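Local coordinates for protein francisella virulence factor (Francisella novicida, PDB 5EVF) that is of unknown function but is a virulence factor of Francisella, a small single-chain protein with one helix packed on a mixed beta sheet, at residues V44-T48 against K62-A67; Q25-L31 against A76-I82. One frame throughout, in Å; residues are numbered along the deposited sequence. Where two conformers were deposited one is given.

Contact 1: V44-T48 against K62-A67; sequences VRTST and KNLKEA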
ATOM      1  N   VAL A  44       5.468  -1.737   1.691  0.64 10.84           N
ATOM      2  CA  VAL A  44       4.174  -2.321   2.013  0.64 11.84           C
ATOM      3  C   VAL A  44       3.487  -2.619   0.691  0.64  9.62           C
ATOM      4  O   VAL A  44       3.545  -1.806  -0.238  0.64 12.83           O
ATOM      5  CB  VAL A  44       3.325  -1.386   2.905  0.64 11.89           C
ATOM      6  CG1 VAL A  44       3.161   0.002   2.256  0.64 10.03           C
ATOM      7  CG2 VAL A  44       1.983  -2.014   3.219  0.64 16.12           C
ATOM      8  N   ARG A  45       2.895  -3.807   0.582  1.00 10.24           N
ATOM      9  CA  ARG A  45       2.170  -4.199  -0.617  1.00 11.23           C
ATOM     10  C   ARG A  45       0.797  -4.680  -0.195  1.00 10.63           C
ATOM     11  O   ARG A  45       0.684  -5.538   0.686  1.00 13.01           O
ATOM     12  CB  ARG A  45       2.909  -5.287  -1.404  1.00 14.94           C
ATOM     13  CG  ARG A  45       4.318  -4.895  -1.841  1.00 13.10           C
ATOM     14  CD  ARG A  45       4.925  -5.962  -2.725  1.00 20.50           C
ATOM     15  NE  ARG A  45       6.302  -5.636  -3.093  1.00 14.92           N
ATOM     16  CZ  ARG A  45       7.060  -6.409  -3.864  1.00 17.53           C
ATOM     17  NH1 ARG A  45       6.576  -7.540  -4.360  1.00 18.74           N
ATOM     18  NH2 ARG A  45       8.305  -6.044  -4.147  1.00 17.98           N
ATOM     19  N   THR A  46      -0.248  -4.113  -0.794  1.00 10.62           N
ATOM     20  CA  THR A  46      -1.598  -4.576  -0.510  1.00 11.27           C
ATOM     21  C   THR A  46      -2.309  -4.903  -1.814  1.00 13.07           C
ATOM     22  O   THR A  46      -1.913  -4.457  -2.892  1.00 13.34           O
ATOM     23  CB  THR A  46      -2.409  -3.539   0.282  1.00 12.49           C
ATOM     24  OG1 THR A  46      -2.387  -2.283  -0.403  1.00 12.58           O
ATOM     25  CG2 THR A  46      -1.808  -3.339   1.646  1.00 14.90           C
ATOM     26  N   SER A  47      -3.372  -5.693  -1.710  1.00 12.67           N
ATOM     27  CA  SER A  47      -4.102  -6.026  -2.921  1.00 13.37           C
ATOM     28  C   SER A  47      -5.520  -6.442  -2.565  1.00 17.55           C
ATOM     29  O   SER A  47      -5.771  -7.001  -1.499  1.00 16.51           O
ATOM     30  CB  SER A  47      -3.398  -7.134  -3.698  1.00 20.95           C
ATOM     31  OG  SER A  47      -3.461  -8.345  -2.992  1.00 29.12           O
ATOM     32  N   THR A  48      -6.439  -6.158  -3.483  1.00 15.03           N
ATOM     33  CA  THR A  48      -7.853  -6.482  -3.339  1.00 16.32           C
ATOM     34  C   THR A  48      -8.352  -7.016  -4.673  1.00 17.51           C
ATOM     35  O   THR A  48      -8.029  -6.456  -5.719  1.00 16.95           O
ATOM     36  CB  THR A  48      -8.668  -5.241  -2.957  1.00 16.16           C
ATOM     37  OG1 THR A  48      -8.059  -4.593  -1.837  1.00 16.91           O
ATOM     38  CG2 THR A  48     -10.137  -5.609  -2.652  1.00 17.72           C
ATOM     39  N   LYS A  62      -9.061   1.607  -0.912  1.00 13.91           N
ATOM     40  CA  LYS A  62      -9.114   0.462  -0.010  1.00 14.18           C
ATOM     41  C   LYS A  62      -7.715  -0.087   0.226  1.00 13.18           C
ATOM     42  O   LYS A  62      -7.321  -0.357   1.367  1.00 14.02           O
ATOM     43  CB  LYS A  62     -10.017  -0.614  -0.619  1.00 17.97           C
ATOM     44  CG  LYS A  62     -10.177  -1.892   0.204  1.00 21.59           C
ATOM     45  CD  LYS A  62     -11.498  -1.916   0.956  1.00 19.69           C
ATOM     46  CE  LYS A  62     -11.543  -3.050   1.977  1.00 21.73           C
ATOM     47  NZ  LYS A  62     -11.521  -4.418   1.359  1.00 21.68           N
ATOM     48  N   ASN A  63      -6.952  -0.264  -0.855  1.00 12.61           N
ATOM     49  CA  ASN A  63      -5.561  -0.693  -0.720  1.00 11.80           C
ATOM     50  C   ASN A  63      -4.753   0.293   0.113  1.00 11.16           C
ATOM     51  O   ASN A  63      -3.915  -0.106   0.941  1.00 10.86           O
ATOM     52  CB  ASN A  63      -4.914  -0.862  -2.098  1.00 11.49           C
ATOM     53  CG  ASN A  63      -5.409  -2.082  -2.829  1.00 12.22           C
ATOM     54  OD1 ASN A  63      -5.822  -3.048  -2.195  1.00 13.53           O
ATOM     55  ND2 ASN A  63      -5.267  -2.099  -4.159  1.00 16.63           N
ATOM     56  N   LEU A  64      -4.983   1.587  -0.091  1.00 11.11           N
ATOM     57  CA  LEU A  64      -4.171   2.589   0.594  1.00 10.70           C
ATOM     58  C   LEU A  64      -4.454   2.597   2.091  1.00 11.05           C
ATOM     59  O   LEU A  64      -3.524   2.709   2.899  1.00 10.78           O
ATOM     60  CB  LEU A  64      -4.425   3.977  -0.012  1.00 10.84           C
ATOM     61  CG  LEU A  64      -3.742   5.149   0.698  1.00 10.75           C
ATOM     62  CD1 LEU A  64      -2.224   4.970   0.701  1.00 12.88           C
ATOM     63  CD2 LEU A  64      -4.150   6.460   0.026  1.00 11.90           C
ATOM     64  N   LYS A  65      -5.725   2.497   2.487  1.00 11.87           N
ATOM     65  CA  LYS A  65      -6.020   2.531   3.918  1.00 12.39           C
ATOM     66  C   LYS A  65      -5.400   1.341   4.635  1.00 14.87           C
ATOM     67  O   LYS A  65      -4.881   1.488   5.749  1.00 13.19           O
ATOM     68  CB  LYS A  65      -7.528   2.612   4.168  1.00 13.49           C
ATOM     69  CG  LYS A  65      -8.077   3.942   3.642  1.00 19.09           C
ATOM     70  CD  LYS A  65      -8.731   4.781   4.729  1.00 38.01           C
ATOM     71  CE  LYS A  65      -8.605   6.280   4.390  1.00 42.81           C
ATOM     72  NZ  LYS A  65      -8.873   7.183   5.543  1.00 40.46           N
ATOM     73  N   GLU A  66      -5.417   0.160   4.007  1.00 12.27           N
ATOM     74  CA  GLU A  66      -4.738  -0.981   4.617  1.00 12.31           C
ATOM     75  C   GLU A  66      -3.229  -0.760   4.647  1.00 11.48           C
ATOM     76  O   GLU A  66      -2.558  -1.113   5.625  1.00 11.83           O
ATOM     77  CB  GLU A  66      -5.099  -2.274   3.872  1.00 12.70           C
ATOM     78  CG  GLU A  66      -4.539  -3.545   4.503  1.00 13.44           C
ATOM     79  CD  GLU A  66      -5.043  -3.774   5.917  1.00 18.90           C
ATOM     80  OE1 GLU A  66      -6.168  -3.341   6.230  1.00 18.65           O
ATOM     81  OE2 GLU A  66      -4.300  -4.387   6.727  1.00 21.67           O
ATOM     82  N   ALA A  67      -2.676  -0.161   3.595  1.00 10.81           N
ATOM     83  CA  ALA A  67      -1.230   0.051   3.564  1.00 10.24           C
ATOM     84  C   ALA A  67      -0.792   1.022   4.651  1.00 10.61           C
ATOM     85  O   ALA A  67       0.275   0.846   5.256  1.00 10.83           O
ATOM     86  CB  ALA A  67      -0.807   0.547   2.184  1.00 11.62           C
TER

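Contact 2: Q25-L31 against A76-I82; sequences QVRVYNL and AHEIKYI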
ATOM      1  N   GLN A  25      -1.405   9.696  11.711  0.55 16.41           N
ATOM      2  CA  GLN A  25      -0.388  10.722  11.541  0.55 16.67           C
ATOM      3  C   GLN A  25       0.666  10.344  10.505  0.55 21.08           C
ATOM      4  O   GLN A  25       1.633  11.093  10.321  0.55 15.86           O
ATOM      5  CB  GLN A  25       0.270  11.039  12.888  0.55 19.37           C
ATOM      6  CG  GLN A  25      -0.727  11.348  14.021  0.55 21.50           C
ATOM      7  CD  GLN A  25      -1.613  12.577  13.772  0.55 24.95           C
ATOM      8  OE1 GLN A  25      -1.201  13.719  14.009  0.55 25.29           O
ATOM      9  NE2 GLN A  25      -2.850  12.340  13.330  0.55 24.45           N
ATOM     10  N   VAL A  26       0.505   9.208   9.821  1.00 14.47           N
ATOM     11  CA  VAL A  26       1.405   8.864   8.724  1.00 13.54           C
ATOM     12  C   VAL A  26       1.226   9.865   7.594  1.00 15.12           C
ATOM     13  O   VAL A  26       0.098  10.164   7.189  1.00 13.80           O
ATOM     14  CB  VAL A  26       1.124   7.434   8.230  1.00 12.63           C
ATOM     15  CG1 VAL A  26       1.901   7.156   6.950  1.00 14.08           C
ATOM     16  CG2 VAL A  26       1.482   6.405   9.319  1.00 13.09           C
ATOM     17  N   ARG A  27       2.339  10.390   7.075  1.00 13.54           N
ATOM     18  CA  ARG A  27       2.290  11.286   5.930  1.00 13.61           C
ATOM     19  C   ARG A  27       2.296  10.448   4.663  1.00 14.44           C
ATOM     20  O   ARG A  27       3.132   9.551   4.515  1.00 15.52           O
ATOM     21  CB  ARG A  27       3.476  12.249   5.940  1.00 14.42           C
ATOM     22  CG  ARG A  27       3.613  12.993   7.266  1.00 15.63           C
ATOM     23  CD  ARG A  27       4.657  14.103   7.205  1.00 16.77           C
ATOM     24  NE  ARG A  27       5.940  13.619   6.712  1.00 20.57           N
ATOM     25  CZ  ARG A  27       6.933  13.174   7.475  1.00 22.39           C
ATOM     26  NH1 ARG A  27       6.811  13.157   8.796  1.00 22.34           N
ATOM     27  NH2 ARG A  27       8.059  12.742   6.906  1.00 22.47           N
ATOM     28  N   VAL A  28       1.367  10.741   3.760  1.00 12.49           N
ATOM     29  CA  VAL A  28       1.119   9.894   2.600  1.00 11.69           C
ATOM     30  C   VAL A  28       1.361  10.721   1.348  1.00 11.96           C
ATOM     31  O   VAL A  28       0.734  11.770   1.165  1.00 12.65           O
ATOM     32  CB  VAL A  28      -0.309   9.329   2.620  1.00 14.24           C
ATOM     33  CG1 VAL A  28      -0.602   8.584   1.344  1.00 16.53           C
ATOM     34  CG2 VAL A  28      -0.502   8.436   3.840  1.00 16.32           C
ATOM     35  N   TYR A  29       2.240  10.237   0.470  1.00 11.57           N
ATOM     36  CA  TYR A  29       2.572  10.962  -0.745  1.00 11.99           C
ATOM     37  C   TYR A  29       2.487  10.039  -1.957  1.00 12.43           C
ATOM     38  O   TYR A  29       2.637   8.824  -1.845  1.00 10.78           O
ATOM     39  CB  TYR A  29       3.980  11.543  -0.682  1.00 14.79           C
ATOM     40  CG  TYR A  29       4.258  12.384   0.539  1.00 14.22           C
ATOM     41  CD1 TYR A  29       5.156  11.954   1.503  1.00 17.00           C
ATOM     42  CD2 TYR A  29       3.626  13.599   0.728  1.00 18.24           C
ATOM     43  CE1 TYR A  29       5.426  12.728   2.624  1.00 14.42           C
ATOM     44  CE2 TYR A  29       3.888  14.374   1.844  1.00 16.98           C
ATOM     45  CZ  TYR A  29       4.781  13.927   2.787  1.00 15.07           C
ATOM     46  OH  TYR A  29       5.063  14.716   3.892  1.00 16.16           O
ATOM     47  N   ASN A  30       2.279  10.641  -3.128  1.00 14.83           N
ATOM     48  CA  ASN A  30       2.321   9.867  -4.371  1.00 15.25           C
ATOM     49  C   ASN A  30       3.751   9.464  -4.732  1.00 15.62           C
ATOM     50  O   ASN A  30       4.661  10.302  -4.750  1.00 18.64           O
ATOM     51  CB  ASN A  30       1.731  10.675  -5.524  1.00 15.25           C
ATOM     52  CG  ASN A  30       0.307  11.054  -5.306  1.00 15.17           C
ATOM     53  OD1 ASN A  30      -0.390  10.509  -4.435  1.00 17.45           O
ATOM     54  ND2 ASN A  30      -0.169  11.998  -6.128  1.00 20.11           N
ATOM     55  N   LEU A  31       3.933   8.188  -5.071  1.00 11.11           N
ATOM     56  CA  LEU A  31       5.204   7.680  -5.574  1.00 11.78           C
ATOM     57  C   LEU A  31       5.283   8.040  -7.051  1.00 20.93           C
ATOM     58  O   LEU A  31       4.579   7.446  -7.869  1.00 18.77           O
ATOM     59  CB  LEU A  31       5.294   6.167  -5.395  1.00 15.48           C
ATOM     60  CG  LEU A  31       6.609   5.493  -5.796  1.00 15.16           C
ATOM     61  CD1 LEU A  31       7.743   5.888  -4.856  1.00 19.20           C
ATOM     62  CD2 LEU A  31       6.453   3.967  -5.855  1.00 14.70           C
ATOM     63  N   ALA A  76       6.354   3.222  10.417  1.00 13.90           N
ATOM     64  CA  ALA A  76       6.552   4.234   9.386  1.00 12.74           C
ATOM     65  C   ALA A  76       6.025   5.592   9.830  1.00 13.26           C
ATOM     66  O   ALA A  76       4.953   5.694  10.437  1.00 14.02           O
ATOM     67  CB  ALA A  76       5.841   3.819   8.101  1.00 12.98           C
ATOM     68  N   HIS A  77       6.766   6.646   9.485  1.00 13.87           N
ATOM     69  CA  HIS A  77       6.257   8.005   9.577  1.00 14.17           C
ATOM     70  C   HIS A  77       5.674   8.515   8.267  1.00 13.53           C
ATOM     71  O   HIS A  77       4.895   9.479   8.283  1.00 13.90           O
ATOM     72  CB  HIS A  77       7.372   8.946  10.026  1.00 17.00           C
ATOM     73  CG  HIS A  77       7.866   8.659  11.404  1.00 17.94           C
ATOM     74  ND1 HIS A  77       9.205   8.604  11.713  1.00 18.92           N
ATOM     75  CD2 HIS A  77       7.202   8.408  12.556  1.00 23.09           C
ATOM     76  CE1 HIS A  77       9.347   8.335  12.998  1.00 22.79           C
ATOM     77  NE2 HIS A  77       8.146   8.216  13.535  1.00 20.87           N
ATOM     78  N   GLU A  78       6.007   7.875   7.150  1.00 12.73           N
ATOM     79  CA  GLU A  78       5.644   8.369   5.830  1.00 12.31           C
ATOM     80  C   GLU A  78       5.575   7.184   4.876  1.00 13.66           C
ATOM     81  O   GLU A  78       6.355   6.241   4.997  1.00 12.63           O
ATOM     82  CB  GLU A  78       6.669   9.417   5.379  1.00 15.37           C
ATOM     83  CG  GLU A  78       6.861   9.613   3.900  1.00 20.28           C
ATOM     84  CD  GLU A  78       7.981  10.620   3.612  1.00 22.90           C
ATOM     85  OE1 GLU A  78       8.355  10.763   2.441  1.00 27.21           O
ATOM     86  OE2 GLU A  78       8.466  11.262   4.560  1.00 26.20           O
ATOM     87  N   ILE A  79       4.645   7.230   3.919  1.00 11.50           N
ATOM     88  CA  ILE A  79       4.659   6.247   2.841  1.00 10.28           C
ATOM     89  C   ILE A  79       4.495   6.983   1.525  1.00 10.30           C
ATOM     90  O   ILE A  79       3.813   8.007   1.453  1.00 12.92           O
ATOM     91  CB  ILE A  79       3.571   5.162   2.960  1.00 12.84           C
ATOM     92  CG1 ILE A  79       2.174   5.780   2.956  1.00 16.53           C
ATOM     93  CG2 ILE A  79       3.792   4.329   4.198  1.00 16.31           C
ATOM     94  CD1 ILE A  79       1.092   4.699   2.870  1.00 22.42           C
ATOM     95  N   LYS A  80       5.134   6.448   0.484  1.00 10.11           N
ATOM     96  CA  LYS A  80       4.969   6.912  -0.887  1.00 10.21           C
ATOM     97  C   LYS A  80       4.444   5.722  -1.671  1.00 11.13           C
ATOM     98  O   LYS A  80       5.070   4.660  -1.657  1.00 11.99           O
ATOM     99  CB  LYS A  80       6.294   7.413  -1.470  1.00 12.46           C
ATOM    100  CG  LYS A  80       6.982   8.493  -0.629  1.00 15.19           C
ATOM    101  CD  LYS A  80       8.257   9.002  -1.319  1.00 17.86           C
ATOM    102  CE  LYS A  80       9.095   9.870  -0.377  1.00 23.59           C
ATOM    103  NZ  LYS A  80      10.448  10.177  -0.952  1.00 22.93           N
ATOM    104  N   TYR A  81       3.295   5.880  -2.334  1.00  9.72           N
ATOM    105  CA  TYR A  81       2.617   4.717  -2.881  1.00  9.57           C
ATOM    106  C   TYR A  81       2.136   4.953  -4.310  1.00  9.69           C
ATOM    107  O   TYR A  81       2.045   6.091  -4.801  1.00 10.09           O
ATOM    108  CB  TYR A  81       1.416   4.332  -2.001  1.00 10.50           C
ATOM    109  CG  TYR A  81       0.260   5.253  -2.265  1.00  9.59           C
ATOM    110  CD1 TYR A  81       0.245   6.548  -1.751  1.00  9.91           C
ATOM    111  CD2 TYR A  81      -0.788   4.863  -3.097  1.00 11.68           C
ATOM    112  CE1 TYR A  81      -0.807   7.422  -2.030  1.00 14.64           C
ATOM    113  CE2 TYR A  81      -1.831   5.739  -3.384  1.00 13.17           C
ATOM    114  CZ  TYR A  81      -1.829   7.009  -2.853  1.00 17.44           C
ATOM    115  OH  TYR A  81      -2.867   7.870  -3.132  1.00 16.29           O
ATOM    116  N   ILE A  82       1.805   3.839  -4.964  1.00  9.64           N
ATOM    117  CA  ILE A  82       1.184   3.853  -6.287  1.00 10.06           C
ATOM    118  C   ILE A  82       0.246   2.656  -6.378  1.00 11.26           C
ATOM    119  O   ILE A  82       0.548   1.579  -5.865  1.00  9.92           O
ATOM    120  CB  ILE A  82       2.252   3.842  -7.400  1.00 11.40           C
ATOM    121  CG1 ILE A  82       1.596   3.932  -8.785  1.00 11.82           C
ATOM    122  CG2 ILE A  82       3.127   2.580  -7.295  1.00 14.49           C
ATOM    123  CD1 ILE A  82       2.593   4.188  -9.897  1.00 13.69           C
TER
HETATM  124  O   HOH W   1       4.284  10.466  10.804  1.00 25.11           O

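Contact 1: V44-T48 against K62-A67
Thr-46 lies against a middle turn of helix 56-73 with both of its branches, its methyl over the backbone N of Ala-67 and its hydroxyl over the carbonyl of Asn-63. Its first torsion (chi1 54°) sets OG1 between the backbone N and the carbonyl carbon, and from there OG1 donates a hydrogen bond to Asn-63 O at 3.0 Å. The donor stands well above the carbonyl plane. On the opposite face of that plane Asn-63 O takes the helical bond from Ala-67 N, at 2.9 Å, and the two donors together grip a buried acceptor without opening the helix. The Thr-46 and Asn-63 side chains run past each other in opposite directions, Thr-46 OG1 coming within 3.4 Å of Asn-63 CB.

The Asn-63 amide continues to the next inward-facing residue of the strand. Asn-63 OD1 accepts a short bond of 2.7 Å from Thr-48 OG1, which approaches tilted from the amide plane. Thr-48 OG1 is also hydrogen-bonded to Thr-6 OG1 on the neighbouring strand, while Asn-63 ND2 bonds to Val-96 O, and with both ends engaged the amide is fixed in its rotation. Farther along, the chemistry turns apolar. Val-44 CG2 lies 3.8 Å from Ala-67 CA, and the small Ala-67 methyl fits against both valine branches; Thr-46 CG2 also meets Glu-66 CG at 4.0 Å.

Alternate residues Val-44, Thr-46 and Thr-48 thus supply the strand's side of the interface, and the short axes of strand 44-48 and helix 62-67, at 142° between their N-to-C directions, approach to 7.6 Å. A helix laid across one face of a largely antiparallel sheet is characteristic of two-layer alpha+beta folds.

Contact 2: Q25-L31 against A76-I82
An edge strand paired in parallel with its neighbour closes one side of the mixed sheet here: 27-30 runs beside 78-82, with Arg-27, Val-28 and Tyr-29 opposite Glu-78, Ile-79 and Lys-80. The backbone ladder starts with Arg-27 N to His-77 O (3.0 Å) and ends with Leu-31 N to Tyr-81 O (2.8 Å). Before it, a water donates to both Gln-25 O and His-77 O. His-77 and Glu-78 both face Phe-103 of strand 95-103, forming a classic beta bulge on the far side of 78-82.

On the face of Arg-27 and Tyr-29, Arg-27 NH2 makes a salt bridge to Glu-78 OE2 at 2.8 Å, reaching its anti side with guanidinium and carboxylate planes 66° apart; a second salt bridge joins NH2 to Asp-105. The extended Glu-78 chain brings its carboxylate to the edge of the Tyr-29 ring, Glu-78 CD 3.5 Å from Tyr-29 CE1 and the two planes nearly perpendicular. On the other face Val-28 straddles two partners: CG2 rests 3.9 Å from Ile-79 CG1, and CG1 lies 3.6 Å from Tyr-81 CE1. Ile-68 of helix 56-73 touches both Val-28 and Ile-79.

Overall arrangement
Contact 1 is buried near the centre of the chain, whereas contact 2 lies at the surface, on an outermost strand of the same sheet. The first joins helix 56-73 to strand 42-49 through side chains, with buried threonine hydroxyls giving bonds to the side chain and backbone of one asparagine. In the second, main-chain bonds do most of the joining, and a charged network occupies the face turned from the helix. Their centres are 12 Å apart, and Leu-64, on the helix of contact 1, connects them: its CD2 lies 3.7 Å from Tyr-81 OH, while CD1 packs on Ile-79 and Val-28. One helix thus serves both the middle and the margin of the sheet.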